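Local coordinates for integron cassette protein Vpc_cass2 (Vibrio paracholerae, PDB 3JRT), which is of unknown function but, as an integron gene cassette product of the mobile metagenome, forms an all-helical fold that probably carries an interaction site, at residues N117-H126 with V143-F151. Numbering follows the deposited sequence.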
loop_
_atom_site.group_PDB
_atom_site.type_symbol
_atom_site.label_atom_id
_atom_site.label_comp_id
_atom_site.label_asym_id
_atom_site.label_seq_id
_atom_site.Cartn_x
_atom_site.Cartn_y
_atom_site.Cartn_z
ATOM N N ASN A 117 3.296 1.705 -19.546
ATOM C CA ASN A 117 3.144 0.450 -18.827
ATOM C C ASN A 117 1.789 0.461 -18.136
ATOM O O ASN A 117 1.673 0.867 -16.978
ATOM C CB ASN A 117 4.285 0.296 -17.814
ATOM C CG ASN A 117 4.285 -1.056 -17.124
ATOM O OD1 ASN A 117 3.237 -1.659 -16.919
ATOM N ND2 ASN A 117 5.469 -1.532 -16.754
ATOM N N THR A 118 0.765 0.027 -18.861
ATOM C CA THR A 118 -0.619 0.169 -18.427
ATOM C C THR A 118 -1.012 -0.746 -17.274
ATOM O O THR A 118 -2.008 -0.494 -16.596
ATOM C CB THR A 118 -1.601 -0.034 -19.598
ATOM O OG1 THR A 118 -1.521 -1.385 -20.067
ATOM C CG2 THR A 118 -1.252 0.906 -20.732
ATOM N N ALA A 119 -0.248 -1.806 -17.053
ATOM C CA ALA A 119 -0.487 -2.644 -15.884
ATOM C C ALA A 119 -0.396 -1.805 -14.586
ATOM O O ALA A 119 -1.119 -2.049 -13.607
ATOM C CB ALA A 119 0.504 -3.809 -15.856
ATOM N N ILE A 120 0.478 -0.803 -14.595
ATOM C CA ILE A 120 0.676 0.060 -13.434
ATOM C C ILE A 120 -0.616 0.737 -12.994
ATOM O O ILE A 120 -1.021 0.634 -11.839
ATOM C CB ILE A 120 1.756 1.118 -13.683
ATOM C CG1 ILE A 120 3.124 0.437 -13.797
ATOM C CG2 ILE A 120 1.784 2.150 -12.517
ATOM C CD1 ILE A 120 4.307 1.400 -13.956
ATOM N N LYS A 121 -1.271 1.405 -13.932
ATOM C CA LYS A 121 -2.523 2.090 -13.654
ATOM C C LYS A 121 -3.601 1.079 -13.301
ATOM O O LYS A 121 -4.358 1.277 -12.351
ATOM C CB LYS A 121 -2.941 2.921 -14.866
ATOM C CG LYS A 121 -3.906 4.049 -14.582
ATOM C CD LYS A 121 -4.168 4.852 -15.865
ATOM C CE LYS A 121 -4.916 6.150 -15.591
ATOM N NZ LYS A 121 -4.944 7.035 -16.791
ATOM N N LYS A 122 -3.666 -0.012 -14.055
ATOM C CA LYS A 122 -4.650 -1.062 -13.792
ATOM C C LYS A 122 -4.528 -1.597 -12.368
ATOM O O LYS A 122 -5.521 -1.746 -11.666
ATOM C CB LYS A 122 -4.502 -2.217 -14.779
ATOM C CG LYS A 122 -4.800 -1.875 -16.219
ATOM C CD LYS A 122 -4.965 -3.165 -17.057
ATOM C CE LYS A 122 -4.834 -2.880 -18.538
ATOM N NZ LYS A 122 -5.032 -4.109 -19.388
ATOM N N LEU A 123 -3.307 -1.900 -11.944
ATOM C CA LEU A 123 -3.089 -2.390 -10.585
ATOM C C LEU A 123 -3.428 -1.329 -9.536
ATOM O O LEU A 123 -4.112 -1.612 -8.548
ATOM C CB LEU A 123 -1.652 -2.918 -10.421
ATOM C CG LEU A 123 -1.407 -4.242 -11.166
ATOM C CD1 LEU A 123 0.061 -4.466 -11.521
ATOM C CD2 LEU A 123 -1.924 -5.402 -10.339
ATOM N N ARG A 124 -2.962 -0.104 -9.754
ATOM C CA ARG A 124 -3.277 0.988 -8.841
ATOM C C ARG A 124 -4.789 1.092 -8.635
ATOM O O ARG A 124 -5.300 1.070 -7.496
ATOM C CB ARG A 124 -2.724 2.312 -9.379
ATOM C CG ARG A 124 -2.652 3.450 -8.326
ATOM C CD ARG A 124 -4.014 4.071 -8.074
ATOM N NE ARG A 124 -4.614 4.573 -9.311
ATOM C CZ ARG A 124 -4.354 5.769 -9.836
ATOM N NH1 ARG A 124 -3.496 6.589 -9.236
ATOM N NH2 ARG A 124 -4.942 6.151 -10.963
ATOM N N ASN A 125 -5.497 1.200 -9.751
ATOM C CA ASN A 125 -6.945 1.362 -9.741
ATOM C C ASN A 125 -7.681 0.282 -8.966
ATOM O O ASN A 125 -8.594 0.574 -8.191
ATOM C CB ASN A 125 -7.468 1.453 -11.169
ATOM C CG ASN A 125 -7.156 2.787 -11.801
ATOM O OD1 ASN A 125 -6.834 3.746 -11.096
ATOM N ND2 ASN A 125 -7.251 2.866 -13.133
ATOM N N HIS A 126 -7.276 -0.965 -9.167
ATOM C CA HIS A 126 -7.903 -2.071 -8.466
ATOM C C HIS A 126 -7.655 -1.962 -6.980
ATOM O O HIS A 126 -8.576 -2.062 -6.168
ATOM C CB HIS A 126 -7.345 -3.391 -8.969
ATOM C CG HIS A 126 -7.526 -4.527 -8.012
ATOM N ND1 HIS A 126 -8.740 -5.150 -7.818
ATOM C CD2 HIS A 126 -6.640 -5.164 -7.209
ATOM C CE1 HIS A 126 -8.596 -6.120 -6.930
ATOM N NE2 HIS A 126 -7.330 -6.157 -6.555
ATOM N N VAL A 143 -4.887 -10.084 -11.292
ATOM C CA VAL A 143 -3.835 -9.345 -10.614
ATOM C C VAL A 143 -2.469 -9.967 -10.899
ATOM O O VAL A 143 -1.506 -9.260 -11.218
ATOM C CB VAL A 143 -4.064 -9.263 -9.087
ATOM C CG1 VAL A 143 -2.749 -8.859 -8.361
ATOM C CG2 VAL A 143 -5.177 -8.279 -8.782
ATOM N N GLN A 144 -2.390 -11.288 -10.772
ATOM C CA GLN A 144 -1.170 -12.026 -11.095
ATOM C C GLN A 144 -0.680 -11.777 -12.528
ATOM O O GLN A 144 0.506 -11.539 -12.750
ATOM C CB GLN A 144 -1.365 -13.526 -10.826
ATOM C CG GLN A 144 -1.582 -13.827 -9.335
ATOM C CD GLN A 144 -0.563 -13.090 -8.442
ATOM O OE1 GLN A 144 0.637 -13.107 -8.721
ATOM N NE2 GLN A 144 -1.044 -12.446 -7.366
ATOM N N GLU A 145 -1.591 -11.832 -13.497
ATOM C CA GLU A 145 -1.229 -11.527 -14.873
ATOM C C GLU A 145 -0.693 -10.108 -15.001
ATOM O O GLU A 145 0.326 -9.885 -15.647
ATOM C CB GLU A 145 -2.417 -11.709 -15.810
ATOM C CG GLU A 145 -2.727 -13.148 -16.139
ATOM C CD GLU A 145 -3.568 -13.276 -17.386
ATOM O OE1 GLU A 145 -4.224 -12.282 -17.775
ATOM O OE2 GLU A 145 -3.561 -14.370 -17.986
ATOM N N GLU A 146 -1.382 -9.148 -14.390
ATOM C CA GLU A 146 -0.997 -7.747 -14.537
ATOM C C GLU A 146 0.391 -7.502 -13.979
ATOM O O GLU A 146 1.138 -6.669 -14.484
ATOM C CB GLU A 146 -2.010 -6.807 -13.884
ATOM C CG GLU A 146 -3.307 -6.680 -14.661
ATOM C CD GLU A 146 -3.092 -6.306 -16.125
ATOM O OE1 GLU A 146 -2.217 -5.458 -16.413
ATOM O OE2 GLU A 146 -3.807 -6.860 -16.987
ATOM N N ILE A 147 0.737 -8.246 -12.944
ATOM C CA ILE A 147 2.040 -8.097 -12.324
ATOM C C ILE A 147 3.156 -8.585 -13.242
ATOM O O ILE A 147 4.244 -8.009 -13.277
ATOM C CB ILE A 147 2.099 -8.821 -10.972
ATOM C CG1 ILE A 147 1.249 -8.060 -9.949
ATOM C CG2 ILE A 147 3.530 -8.902 -10.484
ATOM C CD1 ILE A 147 1.223 -8.705 -8.571
ATOM N N ILE A 148 2.874 -9.642 -13.994
ATOM C CA ILE A 148 3.816 -10.164 -14.972
ATOM C C ILE A 148 3.971 -9.160 -16.135
ATOM O O ILE A 148 5.082 -8.872 -16.576
ATOM C CB ILE A 148 3.368 -11.551 -15.449
ATOM C CG1 ILE A 148 3.421 -12.536 -14.267
ATOM C CG2 ILE A 148 4.198 -12.039 -16.679
ATOM C CD1 ILE A 148 2.997 -13.951 -14.625
ATOM N N LYS A 149 2.865 -8.605 -16.610
ATOM C CA LYS A 149 2.932 -7.567 -17.634
ATOM C C LYS A 149 3.766 -6.370 -17.170
ATOM O O LYS A 149 4.523 -5.782 -17.929
ATOM C CB LYS A 149 1.523 -7.098 -18.022
ATOM C CG LYS A 149 0.737 -8.142 -18.858
ATOM C CD LYS A 149 -0.672 -7.652 -19.149
ATOM C CE LYS A 149 -1.521 -8.737 -19.742
ATOM N NZ LYS A 149 -2.888 -8.226 -20.000
HETATM N N MSE A 150 3.621 -6.007 -15.913
HETATM C CA MSE A 150 4.294 -4.822 -15.426
HETATM C C MSE A 150 5.803 -5.042 -15.496
HETATM O O MSE A 150 6.558 -4.168 -15.927
HETATM C CB MSE A 150 3.849 -4.534 -13.997
HETATM C CG MSE A 150 4.262 -3.172 -13.482
HETATM SE SE MSE A 150 3.963 -2.984 -11.555
HETATM C CE MSE A 150 4.758 -1.222 -11.305
ATOM N N PHE A 151 6.229 -6.233 -15.091
ATOM C CA PHE A 151 7.644 -6.563 -15.039
ATOM C C PHE A 151 8.169 -7.008 -16.380
ATOM O O PHE A 151 9.360 -7.293 -16.524
ATOM C CB PHE A 151 7.894 -7.656 -14.009
ATOM C CG PHE A 151 7.869 -7.156 -12.598
ATOM C CD1 PHE A 151 8.940 -6.451 -12.087
ATOM C CD2 PHE A 151 6.778 -7.385 -11.795
ATOM C CE1 PHE A 151 8.929 -5.992 -10.788
ATOM C CE2 PHE A 151 6.754 -6.933 -10.498
ATOM C CZ PHE A 151 7.832 -6.230 -9.990
#
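L123 and M150, a selenomethionine, carry most of the apolar contact. The isobutyl end of L123 fits as a knob into the hole formed by V143, E146, I147 and M150. L123 CG lies 3.8 Å from CB of E146. CD2 leans to CG1 of V143, and CD1 to CG1 of I147 and the selenium of M150. A119 sits where the backbones come nearest, with its CB 3.9 Å from CB of M150. The M150 chain is extended, with CG anti to the backbone N (chi1 -168°), and runs across I120 at about a right angle. M150 CE packs tightly on I120 CG1, at 3.4 Å. At the other end, V143 CG2 meets CD2 and NE2 of the H126 ring.

One hydrogen bond links the segments. N117 ND2 donates to M150 O at 3.0 Å, on a lone pair and close to the amide plane of N117.

The charged groups gather along one border. The bend of E146 at chi2 (-53°) brings its carboxylate beside K122 and K149. E146 OE2 makes a long salt bridge to K122 NZ (3.9 Å) and, within its own helix, one to K149 NZ (3.4 Å) whose hydrogen bond is weak. OE1 is buried against A119 CB and has no polar partner.

Helix 64-91 and F159 also pack on M150. The segment axes approach to 8.5 Å at 146°: a roughly antiparallel helix pair with L123 as a knob in the facing helix, within an all-helical fold.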